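PDB 6KD0: vibralactone Cyclase from Boreostereum vibrans, which probably catalyses the cyclization that forms the fused bicyclic beta-lactone of vibralactone, using an alpha/beta-hydrolase fold. Local coordinates for residues Gly180-Asp192 against Pro257-Pro271. Sequence-based numbering, arbitrary orientation.
Sequences GNLSLIAAHWARD and PSFSPLLFPSHANLP
The H188 and F264 rings form an offset stack, their planes only 8° apart. L270 CD2 covers the opposite face of H188, 3.8 Å from its ring centroid. In this alpha/beta-hydrolase fold, helix 178-192 follows a probable nucleophile elbow, and the loop before strand 273-278 packs along it. F264 is itself sandwiched between H188 CB and P257 CB of its own loop. Nearer the start of the helix, P261 CB meets L184 CB at 3.8 Å and also touches I185 CG1. W189 turns NE1 toward the edge of F264, while its CZ2 meets S258 CB. Y290 of helix 284-296 touches H188 and packs edge-to-face with H267.

The H188 ring is held at both nitrogens. ND1 donates to L184 O one turn back, almost straight at 173°. H188 NE2 shares a 2.8 Å hydrogen bond with H267 ND1, and H267 NE2 donates to L262 O.

R191 forms the polar edge. Its chain leaves with CG anti to the backbone N (chi1 174°) and bends at chi3, which brings the guanidinium to the loop carbonyls. NH1 and NH2 both reach S266 O, and NE and NH2 pair with the D192 carboxylate. A leucine here would probably leave the S266 and A268 carbonyls without this donor and D192 without its charge partner. R191 NH1 meets A268 O in the carbonyl plane, at 2.7 Å.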
# COMPACT_ATOMS: atom_id res chain seq x y z
N GLY A 180 -1.27 0.82 -2.54
CA GLY A 180 -0.10 0.30 -3.24
C GLY A 180 -0.21 0.51 -4.74
O GLY A 180 0.75 0.87 -5.41
N ASN A 181 -1.41 0.29 -5.27
CA ASN A 181 -1.70 0.58 -6.68
C ASN A 181 -1.40 2.04 -7.01
O ASN A 181 -0.71 2.35 -8.00
CB ASN A 181 -3.16 0.19 -6.94
CG ASN A 181 -3.72 0.79 -8.21
OD1 ASN A 181 -4.18 1.93 -8.22
ND2 ASN A 181 -3.73 0.01 -9.28
N LEU A 182 -1.91 2.96 -6.19
CA LEU A 182 -1.65 4.38 -6.45
C LEU A 182 -0.16 4.69 -6.34
O LEU A 182 0.36 5.52 -7.09
CB LEU A 182 -2.45 5.26 -5.49
CG LEU A 182 -3.98 5.12 -5.57
CD1 LEU A 182 -4.68 6.09 -4.63
CD2 LEU A 182 -4.50 5.30 -7.01
N SER A 183 0.55 4.01 -5.43
CA SER A 183 1.98 4.27 -5.32
C SER A 183 2.75 3.70 -6.51
O SER A 183 3.78 4.26 -6.89
CB SER A 183 2.54 3.73 -4.00
OG SER A 183 2.65 2.33 -4.08
N LEU A 184 2.27 2.60 -7.11
CA LEU A 184 2.89 2.07 -8.32
C LEU A 184 2.80 3.09 -9.45
O LEU A 184 3.79 3.35 -10.17
CB LEU A 184 2.22 0.75 -8.73
CG LEU A 184 2.40 -0.46 -7.81
CD1 LEU A 184 1.67 -1.69 -8.35
CD2 LEU A 184 3.89 -0.77 -7.57
N ILE A 185 1.61 3.69 -9.58
CA ILE A 185 1.44 4.77 -10.54
C ILE A 185 2.42 5.91 -10.23
O ILE A 185 3.16 6.37 -11.12
CB ILE A 185 -0.02 5.26 -10.56
CG1 ILE A 185 -0.92 4.12 -11.03
CG2 ILE A 185 -0.14 6.49 -11.46
CD1 ILE A 185 -2.37 4.28 -10.71
N ALA A 186 2.46 6.34 -8.97
CA ALA A 186 3.30 7.48 -8.60
C ALA A 186 4.77 7.21 -8.88
O ALA A 186 5.50 8.12 -9.28
CB ALA A 186 3.10 7.84 -7.12
N ALA A 187 5.22 5.98 -8.67
CA ALA A 187 6.64 5.67 -8.88
C ALA A 187 7.02 5.77 -10.36
O ALA A 187 8.10 6.27 -10.71
CB ALA A 187 6.95 4.29 -8.32
N HIS A 188 6.13 5.32 -11.26
CA HIS A 188 6.42 5.52 -12.69
C HIS A 188 6.47 7.01 -13.04
O HIS A 188 7.41 7.49 -13.70
CB HIS A 188 5.38 4.83 -13.56
CG HIS A 188 5.50 3.34 -13.56
ND1 HIS A 188 5.06 2.57 -12.50
CD2 HIS A 188 6.00 2.48 -14.48
CE1 HIS A 188 5.27 1.30 -12.78
NE2 HIS A 188 5.84 1.21 -13.97
N TRP A 189 5.43 7.75 -12.61
CA TRP A 189 5.39 9.18 -12.86
C TRP A 189 6.65 9.88 -12.36
O TRP A 189 7.23 10.72 -13.05
CB TRP A 189 4.16 9.79 -12.21
CG TRP A 189 2.89 9.46 -12.91
CD1 TRP A 189 2.74 8.90 -14.15
CD2 TRP A 189 1.57 9.71 -12.42
NE1 TRP A 189 1.41 8.77 -14.45
CE2 TRP A 189 0.67 9.27 -13.41
CE3 TRP A 189 1.07 10.26 -11.24
CZ2 TRP A 189 -0.71 9.38 -13.26
CZ3 TRP A 189 -0.31 10.35 -11.09
CH2 TRP A 189 -1.18 9.91 -12.09
N ALA A 190 7.10 9.53 -11.15
CA ALA A 190 8.24 10.19 -10.54
C ALA A 190 9.52 9.86 -11.29
O ALA A 190 10.41 10.71 -11.43
CB ALA A 190 8.35 9.80 -9.07
N ARG A 191 9.64 8.61 -11.76
CA ARG A 191 10.79 8.25 -12.57
C ARG A 191 10.92 9.18 -13.75
O ARG A 191 12.01 9.66 -14.07
CB ARG A 191 10.67 6.80 -13.04
CG ARG A 191 11.78 6.39 -14.00
CD ARG A 191 11.39 5.13 -14.75
NE ARG A 191 10.18 5.36 -15.54
CZ ARG A 191 9.42 4.40 -16.06
NH1 ARG A 191 9.74 3.13 -15.89
NH2 ARG A 191 8.34 4.73 -16.75
N ASP A 192 9.79 9.49 -14.39
CA ASP A 192 9.87 10.30 -15.60
C ASP A 192 9.87 11.81 -15.37
O ASP A 192 10.12 12.57 -16.31
CB ASP A 192 8.74 9.90 -16.53
CG ASP A 192 8.84 8.45 -16.95
OD1 ASP A 192 10.00 7.94 -16.99
OD2 ASP A 192 7.79 7.81 -17.19
N PRO A 257 -2.28 3.75 -18.14
CA PRO A 257 -1.45 3.45 -16.96
C PRO A 257 -1.83 4.24 -15.72
O PRO A 257 -1.51 3.79 -14.61
CB PRO A 257 -0.02 3.79 -17.42
CG PRO A 257 -0.06 3.78 -18.91
CD PRO A 257 -1.47 4.18 -19.30
N SER A 258 -2.49 5.40 -15.87
CA SER A 258 -2.94 6.16 -14.70
C SER A 258 -4.00 5.41 -13.90
O SER A 258 -4.30 5.82 -12.78
CB SER A 258 -3.46 7.54 -15.10
OG SER A 258 -4.75 7.49 -15.72
N PHE A 259 -4.57 4.34 -14.46
CA PHE A 259 -5.40 3.42 -13.68
C PHE A 259 -4.76 2.05 -13.50
O PHE A 259 -4.79 1.50 -12.39
CB PHE A 259 -6.79 3.26 -14.32
CG PHE A 259 -7.71 2.38 -13.50
CD1 PHE A 259 -8.40 2.90 -12.42
CD2 PHE A 259 -7.83 1.03 -13.78
CE1 PHE A 259 -9.22 2.09 -11.64
CE2 PHE A 259 -8.64 0.21 -13.00
CZ PHE A 259 -9.33 0.74 -11.93
N SER A 260 -4.18 1.49 -14.56
CA SER A 260 -3.63 0.14 -14.59
C SER A 260 -2.12 0.24 -14.67
O SER A 260 -1.56 0.26 -15.78
CB SER A 260 -4.17 -0.62 -15.80
OG SER A 260 -5.57 -0.77 -15.72
N PRO A 261 -1.41 0.27 -13.54
CA PRO A 261 0.05 0.48 -13.60
C PRO A 261 0.81 -0.63 -14.31
O PRO A 261 1.94 -0.39 -14.74
CB PRO A 261 0.45 0.58 -12.12
CG PRO A 261 -0.68 -0.09 -11.37
CD PRO A 261 -1.91 0.25 -12.16
N LEU A 262 0.24 -1.84 -14.39
CA LEU A 262 0.82 -2.91 -15.19
C LEU A 262 1.12 -2.46 -16.62
O LEU A 262 2.07 -2.97 -17.24
CB LEU A 262 -0.13 -4.11 -15.23
CG LEU A 262 0.38 -5.41 -15.85
CD1 LEU A 262 1.30 -6.12 -14.85
CD2 LEU A 262 -0.79 -6.31 -16.23
N LEU A 263 0.35 -1.50 -17.14
CA LEU A 263 0.36 -1.13 -18.55
C LEU A 263 1.23 0.08 -18.88
O LEU A 263 1.17 0.58 -20.01
CB LEU A 263 -1.08 -0.87 -19.02
CG LEU A 263 -2.05 -2.02 -18.76
CD1 LEU A 263 -3.45 -1.71 -19.28
CD2 LEU A 263 -1.53 -3.33 -19.38
N PHE A 264 2.01 0.59 -17.93
CA PHE A 264 3.03 1.57 -18.31
C PHE A 264 3.92 0.99 -19.40
O PHE A 264 4.29 -0.19 -19.32
CB PHE A 264 3.89 1.99 -17.11
CG PHE A 264 3.27 3.09 -16.30
CD1 PHE A 264 3.39 4.41 -16.70
CD2 PHE A 264 2.55 2.79 -15.16
CE1 PHE A 264 2.82 5.42 -15.95
CE2 PHE A 264 1.96 3.81 -14.41
CZ PHE A 264 2.10 5.12 -14.81
N PRO A 265 4.27 1.77 -20.42
CA PRO A 265 5.11 1.25 -21.51
C PRO A 265 6.43 0.68 -21.02
O PRO A 265 6.94 -0.28 -21.61
CB PRO A 265 5.33 2.47 -22.40
CG PRO A 265 4.16 3.37 -22.11
CD PRO A 265 3.81 3.15 -20.67
N SER A 266 7.00 1.22 -19.96
CA SER A 266 8.28 0.73 -19.47
C SER A 266 8.26 0.62 -17.95
O SER A 266 7.78 1.52 -17.25
CB SER A 266 9.41 1.66 -19.89
OG SER A 266 10.59 1.30 -19.21
N HIS A 267 8.79 -0.50 -17.45
CA HIS A 267 9.00 -0.70 -16.02
C HIS A 267 10.47 -0.66 -15.66
O HIS A 267 10.84 -1.06 -14.55
CB HIS A 267 8.39 -2.02 -15.55
CG HIS A 267 6.92 -2.12 -15.81
ND1 HIS A 267 6.00 -1.28 -15.24
CD2 HIS A 267 6.22 -2.97 -16.60
CE1 HIS A 267 4.79 -1.59 -15.66
NE2 HIS A 267 4.89 -2.61 -16.49
N ALA A 268 11.34 -0.20 -16.57
CA ALA A 268 12.75 -0.09 -16.24
C ALA A 268 12.99 1.11 -15.33
O ALA A 268 12.20 2.06 -15.31
CB ALA A 268 13.60 0.06 -17.51
N ASN A 269 14.07 1.03 -14.56
CA ASN A 269 14.58 2.17 -13.80
C ASN A 269 13.60 2.61 -12.69
O ASN A 269 13.63 3.76 -12.25
CB ASN A 269 14.91 3.34 -14.73
CG ASN A 269 15.83 4.36 -14.09
OD1 ASN A 269 16.61 4.03 -13.19
ND2 ASN A 269 15.74 5.62 -14.53
N LEU A 270 12.74 1.69 -12.23
CA LEU A 270 11.91 1.91 -11.06
C LEU A 270 12.75 1.68 -9.81
O LEU A 270 13.83 1.08 -9.88
CB LEU A 270 10.72 0.95 -11.07
CG LEU A 270 9.71 1.18 -12.20
CD1 LEU A 270 8.68 0.07 -12.20
CD2 LEU A 270 9.05 2.52 -12.05
N PRO A 271 12.29 2.14 -8.65
CA PRO A 271 13.04 1.89 -7.41
C PRO A 271 13.03 0.41 -7.06
O PRO A 271 12.14 -0.34 -7.49
CB PRO A 271 12.29 2.72 -6.35
CG PRO A 271 11.38 3.63 -7.10
CD PRO A 271 11.11 3.00 -8.42
O HOH W 1 -5.88 2.92 -9.96
O HOH W 2 6.74 4.13 -19.25